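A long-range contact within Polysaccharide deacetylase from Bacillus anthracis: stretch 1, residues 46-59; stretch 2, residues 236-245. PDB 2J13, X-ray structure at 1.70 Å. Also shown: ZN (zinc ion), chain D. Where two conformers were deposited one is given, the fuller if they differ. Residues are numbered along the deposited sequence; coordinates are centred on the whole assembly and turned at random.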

ATOM      1  N   GLY A  46       5.484   4.595  10.760  1.00 28.00           N
ATOM      2  CA  GLY A  46       4.978   4.962   9.421  1.00 27.42           C
ATOM      3  C   GLY A  46       6.120   5.343   8.504  1.00 27.81           C
ATOM      4  O   GLY A  46       7.231   5.714   8.950  1.00 28.01           O
ATOM      5  N   PHE A  47       5.886   5.184   7.212  1.00 26.31           N
ATOM      6  CA  PHE A  47       6.826   5.701   6.210  1.00 26.38           C
ATOM      7  C   PHE A  47       6.092   6.048   4.943  1.00 25.17           C
ATOM      8  O   PHE A  47       4.983   5.566   4.701  1.00 23.24           O
ATOM      9  N   TYR A  48       6.704   6.918   4.140  1.00 24.01           N
ATOM     10  CA  TYR A  48       6.157   7.314   2.855  1.00 24.88           C
ATOM     11  C   TYR A  48       7.216   7.332   1.755  1.00 25.10           C
ATOM     12  O   TYR A  48       6.858   7.503   0.592  1.00 24.46           O
ATOM     13  N   LEU A  49       8.467   7.096   2.133  1.00 26.65           N
ATOM     14  CA  LEU A  49       9.622   7.086   1.230  1.00 29.26           C
ATOM     15  C   LEU A  49      10.590   6.026   1.700  1.00 30.08           C
ATOM     16  O   LEU A  49      10.627   5.681   2.909  1.00 30.94           O
ATOM     17  N   GLY A  50      11.384   5.511   0.774  1.00 30.43           N
ATOM     18  CA  GLY A  50      12.518   4.662   1.110  1.00 31.54           C
ATOM     19  C   GLY A  50      13.785   5.510   1.183  1.00 33.43           C
ATOM     20  O   GLY A  50      13.728   6.717   1.307  1.00 33.51           O
ATOM     21  N   ASP A  51      14.925   4.854   1.099  1.00 35.88           N
ATOM     22  CA  ASP A  51      16.225   5.528   1.166  1.00 38.01           C
ATOM     23  C   ASP A  51      16.419   6.458  -0.027  1.00 39.70           C
ATOM     24  O   ASP A  51      16.368   6.006  -1.170  1.00 40.30           O
ATOM     25  N   THR A  52      16.644   7.743   0.241  1.00 41.67           N
ATOM     26  CA  THR A  52      16.694   8.767  -0.808  1.00 43.24           C
ATOM     27  C   THR A  52      18.080   8.925  -1.443  1.00 44.18           C
ATOM     28  O   THR A  52      18.276   9.786  -2.314  1.00 44.26           O
ATOM     29  N   LYS A  53      19.027   8.101  -1.010  1.00 45.62           N
ATOM     30  CA  LYS A  53      20.390   8.106  -1.543  1.00 46.62           C
ATOM     31  C   LYS A  53      20.621   6.932  -2.513  1.00 46.21           C
ATOM     32  O   LYS A  53      21.717   6.773  -3.039  1.00 47.06           O
ATOM     33  N   LYS A  54      19.589   6.114  -2.735  1.00 45.03           N
ATOM     34  CA  LYS A  54      19.626   4.993  -3.664  1.00 44.10           C
ATOM     35  C   LYS A  54      18.467   5.160  -4.649  1.00 41.89           C
ATOM     36  O   LYS A  54      17.418   5.696  -4.287  1.00 41.60           O
ATOM     37  N   LYS A  55      18.649   4.684  -5.879  1.00 39.52           N
ATOM     38  CA  LYS A  55      17.633   4.792  -6.920  1.00 37.70           C
ATOM     39  C   LYS A  55      16.680   3.591  -6.892  1.00 34.54           C
ATOM     40  O   LYS A  55      16.281   3.068  -7.941  1.00 33.86           O
ATOM     41  N   ASP A  56      16.305   3.178  -5.687  1.00 30.70           N
ATOM     42  CA  ASP A  56      15.271   2.147  -5.490  1.00 28.87           C
ATOM     43  C   ASP A  56      13.935   2.822  -5.298  1.00 26.86           C
ATOM     44  O   ASP A  56      13.830   3.810  -4.577  1.00 26.32           O
ATOM     45  N   ILE A  57      12.923   2.294  -5.977  1.00 24.93           N
ATOM     46  CA  ILE A  57      11.553   2.791  -5.895  1.00 24.39           C
ATOM     47  C   ILE A  57      10.570   1.633  -5.699  1.00 22.89           C
ATOM     48  O   ILE A  57      10.911   0.474  -5.888  1.00 22.90           O
ATOM     49  N   TYR A  58       9.351   1.961  -5.260  1.00 20.94           N
ATOM     50  CA  TYR A  58       8.407   0.956  -4.724  1.00 21.18           C
ATOM     51  C   TYR A  58       7.016   1.183  -5.279  1.00 20.10           C
ATOM     52  O   TYR A  58       6.401   2.171  -4.973  1.00 22.02           O
ATOM     53  N   LEU A  59       6.550   0.255  -6.109  1.00 18.02           N
ATOM     54  CA  LEU A  59       5.243   0.326  -6.709  0.50 17.18           C
ATOM     55  C   LEU A  59       4.183  -0.278  -5.779  1.00 17.84           C
ATOM     56  O   LEU A  59       4.354  -1.399  -5.258  1.00 17.78           O
ATOM     57  N   LYS A 236      11.670  -2.270  -6.342  1.00 25.31           N
ATOM     58  CA  LYS A 236      11.875  -3.124  -5.198  1.00 26.42           C
ATOM     59  C   LYS A 236      10.570  -3.324  -4.414  1.00 25.57           C
ATOM     60  O   LYS A 236       9.556  -2.676  -4.695  1.00 24.24           O
ATOM     61  N   SER A 237      10.608  -4.231  -3.447  1.00 25.92           N
ATOM     62  CA  SER A 237       9.444  -4.524  -2.600  1.00 25.12           C
ATOM     63  C   SER A 237       9.494  -3.768  -1.291  1.00 24.95           C
ATOM     64  O   SER A 237      10.536  -3.262  -0.890  1.00 26.78           O
ATOM     65  N   LEU A 238       8.362  -3.719  -0.593  1.00 23.87           N
ATOM     66  CA  LEU A 238       8.310  -3.061   0.715  1.00 24.31           C
ATOM     67  C   LEU A 238       9.165  -3.809   1.749  1.00 25.65           C
ATOM     68  O   LEU A 238       9.693  -3.191   2.643  1.00 27.51           O
ATOM     69  N   ASP A 239       9.300  -5.119   1.599  1.00 27.07           N
ATOM     70  CA  ASP A 239      10.294  -5.892   2.392  1.00 28.79           C
ATOM     71  C   ASP A 239      11.724  -5.349   2.160  1.00 30.16           C
ATOM     72  O   ASP A 239      12.538  -5.228   3.104  1.00 31.54           O
ATOM     73  N   ASP A 240      12.060  -5.041   0.910  1.00 30.31           N
ATOM     74  CA  ASP A 240      13.379  -4.478   0.575  1.00 30.98           C
ATOM     75  C   ASP A 240      13.557  -3.111   1.226  1.00 31.28           C
ATOM     76  O   ASP A 240      14.649  -2.768   1.730  1.00 32.60           O
ATOM     77  N   LEU A 241      12.481  -2.326   1.247  1.00 30.82           N
ATOM     78  CA  LEU A 241      12.503  -1.002   1.829  1.00 31.71           C
ATOM     79  C   LEU A 241      12.931  -1.108   3.288  1.00 33.42           C
ATOM     80  O   LEU A 241      13.847  -0.410   3.719  1.00 32.99           O
ATOM     81  N   VAL A 242      12.240  -1.962   4.028  1.00 34.61           N
ATOM     82  CA  VAL A 242      12.541  -2.133   5.446  1.00 36.58           C
ATOM     83  C   VAL A 242      14.019  -2.522   5.640  1.00 39.02           C
ATOM     84  O   VAL A 242      14.710  -1.955   6.503  1.00 38.89           O
ATOM     85  N   LYS A 243      14.504  -3.473   4.843  1.00 41.92           N
ATOM     86  CA  LYS A 243      15.926  -3.862   4.884  1.00 44.47           C
ATOM     87  C   LYS A 243      16.879  -2.738   4.463  1.00 46.49           C
ATOM     88  O   LYS A 243      17.958  -2.604   5.051  1.00 47.22           O
ATOM     89  N   SER A 244      16.501  -1.949   3.452  1.00 48.43           N
ATOM     90  CA  SER A 244      17.250  -0.728   3.059  1.00 50.22           C
ATOM     91  C   SER A 244      17.486   0.174   4.256  1.00 51.30           C
ATOM     92  O   SER A 244      18.293   1.114   4.197  1.00 51.81           O
ATOM     93  N   ASN A 245      16.716  -0.069   5.312  1.00 52.28           N
ATOM     94  CA  ASN A 245      17.032   0.406   6.638  1.00 53.53           C
ATOM     95  C   ASN A 245      16.602   1.854   6.831  1.00 53.91           C
ATOM     96  O   ASN A 245      15.433   2.112   7.138  1.00 54.62           O
TER

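The strongest polar link between the stretches is the salt bridge of Lys236 with Asp56. Lys236 NZ donates to Asp56 OD2 at 3.0 Å, and the lysine reaches it through an m, m start (chi1 -56°, chi2 -75°), an off-well chi3 of -140° and chi4 of 67°. Asp56 points toward stretch 2 with chi1 m (-68°) and serves three positive partners: its OD1 lies 1.9 Å from the zinc ion, whose other ligands include waters 3 and 4, while OD2, besides holding Lys236 NZ, takes a weak bond from Lys54 NZ at 3.4 Å. The carboxylate therefore joins the metal site to the contact. Next to it, the backbone supplies a well-aligned bond, Lys236 N to Ile57 O, 2.9 Å with an angle of 166° at the hydrogen. No direct bond closes the next step, where Leu59 N and Lys236 O stand 4.4 Å apart; water 2 fills the gap, accepting from Leu59 N at 3.0 Å and lying 2.8 Å from Lys236 O.

Beyond Lys236 the chain turns into a helix, prepared by a reciprocal pair of bonds: Asp240 N donates to Ser237 OG (3.0 Å), the capping bond, and Ser237 N donates to Asp240 OD2 (2.8 Å). This helix presents Leu241, chi1 t and chi2 t (150°), toward stretch 1.

Leu241 fits between two aromatic rings. Its CD1 sits 3.9 Å from the Tyr58 ring centroid and its CD2 4.0 Å from that of Phe47, each 14° off the ring normal, so each methyl makes a CH-pi contact over a ring face. The Phe47 ring, chi1 p (57°), also meets Leu238 at its edge, with CE1 4.3 Å from CD2. Tyr58, chi1 m (-51°), has the largest area covered by the other stretch. Its CE1 approaches Lys236 CB at 3.5 Å and Leu241 CB at 3.6 Å, Ser237 O lies at the ring edge 3.3 Å from CE1, and Tyr58 CB touches Leu238 CD2 at 4.2 Å.

Gly50 completes this pocket, its CA 3.6 Å from Leu241 CD1. A CB here would point toward stretch 2, only 3.3 Å from Leu241 CD1, and would clash with Tyr58 CE2 at 2.6 Å.

At the far end, Asp51 CB packs 4.0 Å from Ser244 OG, a hydroxyl already committed to Leu241 O at 2.6 Å. Asp51, chi1 t, directs its carboxylate to its own turn instead, where Lys53 NZ forms a salt bridge with Asp51 OD2 at 2.5 Å.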

ATOM      1  CB  PHE A  47       8.013   4.754   5.988  1.00 27.49           C
ATOM      2  CG  PHE A  47       7.657   3.364   5.570  1.00 27.46           C
ATOM      3  CD1 PHE A  47       7.434   3.055   4.240  1.00 27.25           C
ATOM      4  CD2 PHE A  47       7.612   2.334   6.499  1.00 27.57           C
ATOM      5  CE1 PHE A  47       7.134   1.758   3.864  1.00 28.28           C
ATOM      6  CE2 PHE A  47       7.300   1.038   6.111  1.00 28.41           C
ATOM      7  CZ  PHE A  47       7.064   0.746   4.798  1.00 29.04           C
ATOM      8  CB  TYR A  48       5.426   8.650   2.914  1.00 25.79           C
ATOM      9  CG  TYR A  48       6.337   9.865   2.956  1.00 27.93           C
ATOM     10  CD1 TYR A  48       6.989  10.202   4.129  1.00 28.10           C
ATOM     11  CD2 TYR A  48       6.535  10.645   1.842  1.00 29.61           C
ATOM     12  CE1 TYR A  48       7.822  11.337   4.207  1.00 29.59           C
ATOM     13  CE2 TYR A  48       7.376  11.777   1.901  1.00 30.02           C
ATOM     14  CZ  TYR A  48       8.003  12.097   3.070  1.00 29.69           C
ATOM     15  OH  TYR A  48       8.823  13.223   3.117  1.00 32.99           O
ATOM     16  CB  LEU A  49      10.387   8.404   1.305  1.00 29.88           C
ATOM     17  CG  LEU A  49      10.006   9.646   0.555  1.00 32.31           C
ATOM     18  CD1 LEU A  49      10.941  10.739   1.072  1.00 31.92           C
ATOM     19  CD2 LEU A  49      10.124   9.446  -0.944  1.00 31.66           C
ATOM     20  CB  ASP A  51      17.298   4.447   1.171  1.00 38.21           C
ATOM     21  CG  ASP A  51      18.686   5.001   1.374  1.00 39.77           C
ATOM     22  OD1 ASP A  51      18.824   6.211   1.638  1.00 41.89           O
ATOM     23  OD2 ASP A  51      19.628   4.192   1.268  1.00 41.40           O
ATOM     24  CB  THR A  52      16.243  10.130  -0.262  1.00 43.59           C
ATOM     25  OG1 THR A  52      17.076  10.507   0.845  1.00 45.58           O
ATOM     26  CG2 THR A  52      14.818  10.061   0.193  1.00 43.86           C
ATOM     27  CB  LYS A  53      21.406   8.070  -0.387  1.00 47.06           C
ATOM     28  CG  LYS A  53      21.822   6.665   0.095  1.00 48.09           C
ATOM     29  CD  LYS A  53      22.488   6.703   1.476  1.00 48.71           C
ATOM     30  CE  LYS A  53      23.073   5.334   1.876  1.00 49.73           C
ATOM     31  NZ  LYS A  53      22.072   4.202   1.841  1.00 51.51           N
ATOM     32  CB  LYS A  54      19.440   3.673  -2.913  1.00 44.30           C
ATOM     33  CG  LYS A  54      20.511   3.352  -1.886  1.00 46.22           C
ATOM     34  CD  LYS A  54      20.098   2.171  -0.996  1.00 46.38           C
ATOM     35  CE  LYS A  54      20.083   0.832  -1.742  1.00 48.03           C
ATOM     36  NZ  LYS A  54      19.566  -0.281  -0.871  1.00 48.25           N
ATOM     37  CB  LYS A  55      18.271   4.927  -8.316  1.00 38.19           C
ATOM     38  CG  LYS A  55      18.732   6.351  -8.617  1.00 40.14           C
ATOM     39  CD  LYS A  55      19.086   6.570 -10.109  1.00 40.21           C
ATOM     40  CE  LYS A  55      18.900   8.038 -10.509  1.00 42.32           C
ATOM     41  NZ  LYS A  55      19.185   8.272 -11.965  1.00 42.17           N
ATOM     42  CB  ASP A  56      15.583   1.299  -4.251  1.00 29.57           C
ATOM     43  CG  ASP A  56      16.815   0.439  -4.424  1.00 32.18           C
ATOM     44  OD1 ASP A  56      17.285   0.316  -5.566  1.00 34.71           O
ATOM     45  OD2 ASP A  56      17.302  -0.117  -3.427  1.00 36.18           O
ATOM     46  CB  ILE A  57      11.191   3.646  -7.089  1.00 24.61           C
ATOM     47  CG1 ILE A  57      11.347   2.855  -8.404  1.00 25.96           C
ATOM     48  CG2 ILE A  57      12.040   4.944  -7.061  1.00 24.36           C
ATOM     49  CD1 ILE A  57      10.888   3.651  -9.671  1.00 25.95           C
ATOM     50  CB  TYR A  58       8.388   1.042  -3.191  1.00 22.25           C
ATOM     51  CG  TYR A  58       9.776   0.990  -2.619  1.00 22.72           C
ATOM     52  CD1 TYR A  58      10.367  -0.223  -2.331  1.00 24.87           C
ATOM     53  CD2 TYR A  58      10.511   2.148  -2.419  1.00 24.63           C
ATOM     54  CE1 TYR A  58      11.682  -0.291  -1.839  1.00 26.76           C
ATOM     55  CE2 TYR A  58      11.817   2.095  -1.922  1.00 25.33           C
ATOM     56  CZ  TYR A  58      12.387   0.861  -1.648  1.00 25.54           C
ATOM     57  OH  TYR A  58      13.668   0.728  -1.138  1.00 28.09           O
ATOM     58  CB  LEU A  59       5.300  -0.406  -8.049  0.50 17.71           C
ATOM     59  CG  LEU A  59       4.055  -0.451  -8.899  0.50 15.00           C
ATOM     60  CD1 LEU A  59       3.631   0.958  -9.249  0.50 16.00           C
ATOM     61  CD2 LEU A  59       4.236  -1.292 -10.171  0.50 16.76           C
ATOM     62  CB  LYS A 236      12.950  -2.505  -4.302  1.00 27.36           C
ATOM     63  CG  LYS A 236      14.294  -2.218  -4.991  1.00 30.71           C
ATOM     64  CD  LYS A 236      15.063  -3.497  -5.205  1.00 35.50           C
ATOM     65  CE  LYS A 236      16.529  -3.333  -4.951  1.00 39.49           C
ATOM     66  NZ  LYS A 236      16.811  -3.063  -3.510  1.00 41.44           N
ATOM     67  CB  SER A 237       9.391  -6.006  -2.268  1.00 26.03           C
ATOM     68  OG  SER A 237      10.314  -6.278  -1.227  1.00 27.05           O
ATOM     69  CB  LEU A 238       6.883  -2.897   1.208  1.00 24.21           C
ATOM     70  CG  LEU A 238       6.026  -1.939   0.380  1.00 21.75           C
ATOM     71  CD1 LEU A 238       4.657  -1.802   1.025  1.00 22.94           C
ATOM     72  CD2 LEU A 238       6.682  -0.545   0.256  1.00 24.04           C
ATOM     73  CB  ASP A 239      10.213  -7.382   2.036  1.00 28.86           C
ATOM     74  CG  ASP A 239       8.912  -8.080   2.509  1.00 31.15           C
ATOM     75  OD1 ASP A 239       8.071  -7.518   3.245  1.00 31.19           O
ATOM     76  OD2 ASP A 239       8.733  -9.258   2.121  1.00 34.91           O
ATOM     77  CB  ASP A 240      13.544  -4.320  -0.949  1.00 30.19           C
ATOM     78  CG  ASP A 240      13.526  -5.634  -1.699  1.00 33.28           C
ATOM     79  OD1 ASP A 240      14.124  -6.611  -1.185  1.00 35.79           O
ATOM     80  OD2 ASP A 240      12.956  -5.699  -2.835  1.00 34.22           O
ATOM     81  CB  LEU A 241      11.125  -0.325   1.752  1.00 31.64           C
ATOM     82  CG  LEU A 241      11.149   1.154   2.161  1.00 32.18           C
ATOM     83  CD1 LEU A 241      10.090   1.995   1.432  1.00 29.91           C
ATOM     84  CD2 LEU A 241      11.008   1.295   3.686  1.00 32.96           C
ATOM     85  CB  VAL A 242      11.578  -3.156   6.090  1.00 36.42           C
ATOM     86  CG1 VAL A 242      12.021  -3.495   7.518  1.00 35.39           C
ATOM     87  CG2 VAL A 242      10.173  -2.583   6.115  1.00 35.36           C
ATOM     88  CB  LYS A 243      16.184  -5.085   4.018  1.00 45.01           C
ATOM     89  CG  LYS A 243      15.484  -6.344   4.502  1.00 47.28           C
ATOM     90  CD  LYS A 243      15.507  -7.435   3.429  1.00 50.20           C
ATOM     91  CE  LYS A 243      14.494  -8.539   3.712  1.00 52.25           C
ATOM     92  NZ  LYS A 243      14.381  -9.518   2.586  1.00 54.34           N
ATOM     93  CB  SER A 244      16.506   0.092   1.992  1.00 50.44           C
ATOM     94  OG  SER A 244      15.679   1.111   2.582  1.00 52.15           O
ATOM     95  CB  ASN A 245      18.525   0.206   6.928  1.00 53.68           C
ATOM     96  CG  ASN A 245      18.782  -0.162   8.340  1.00 54.90           C
ATOM     97  OD1 ASN A 245      19.172  -1.293   8.638  1.00 55.68           O
ATOM     98  ND2 ASN A 245      18.540   0.783   9.244  1.00 57.41           N
TER
HETATM   99 ZN    ZN D1238      18.900  -0.565  -6.220  1.00 45.84          ZN
HETATM  100  O   HOH W   1       6.723  -2.346  -3.997  1.00 21.63           O
HETATM  101  O   HOH W   2       8.293  -1.941  -7.041  1.00 22.35           O
HETATM  102  O   HOH W   3      20.331  -2.504  -6.233  1.00 47.35           O
HETATM  103  O   HOH W   4      20.490   0.866  -5.454  1.00 52.57           O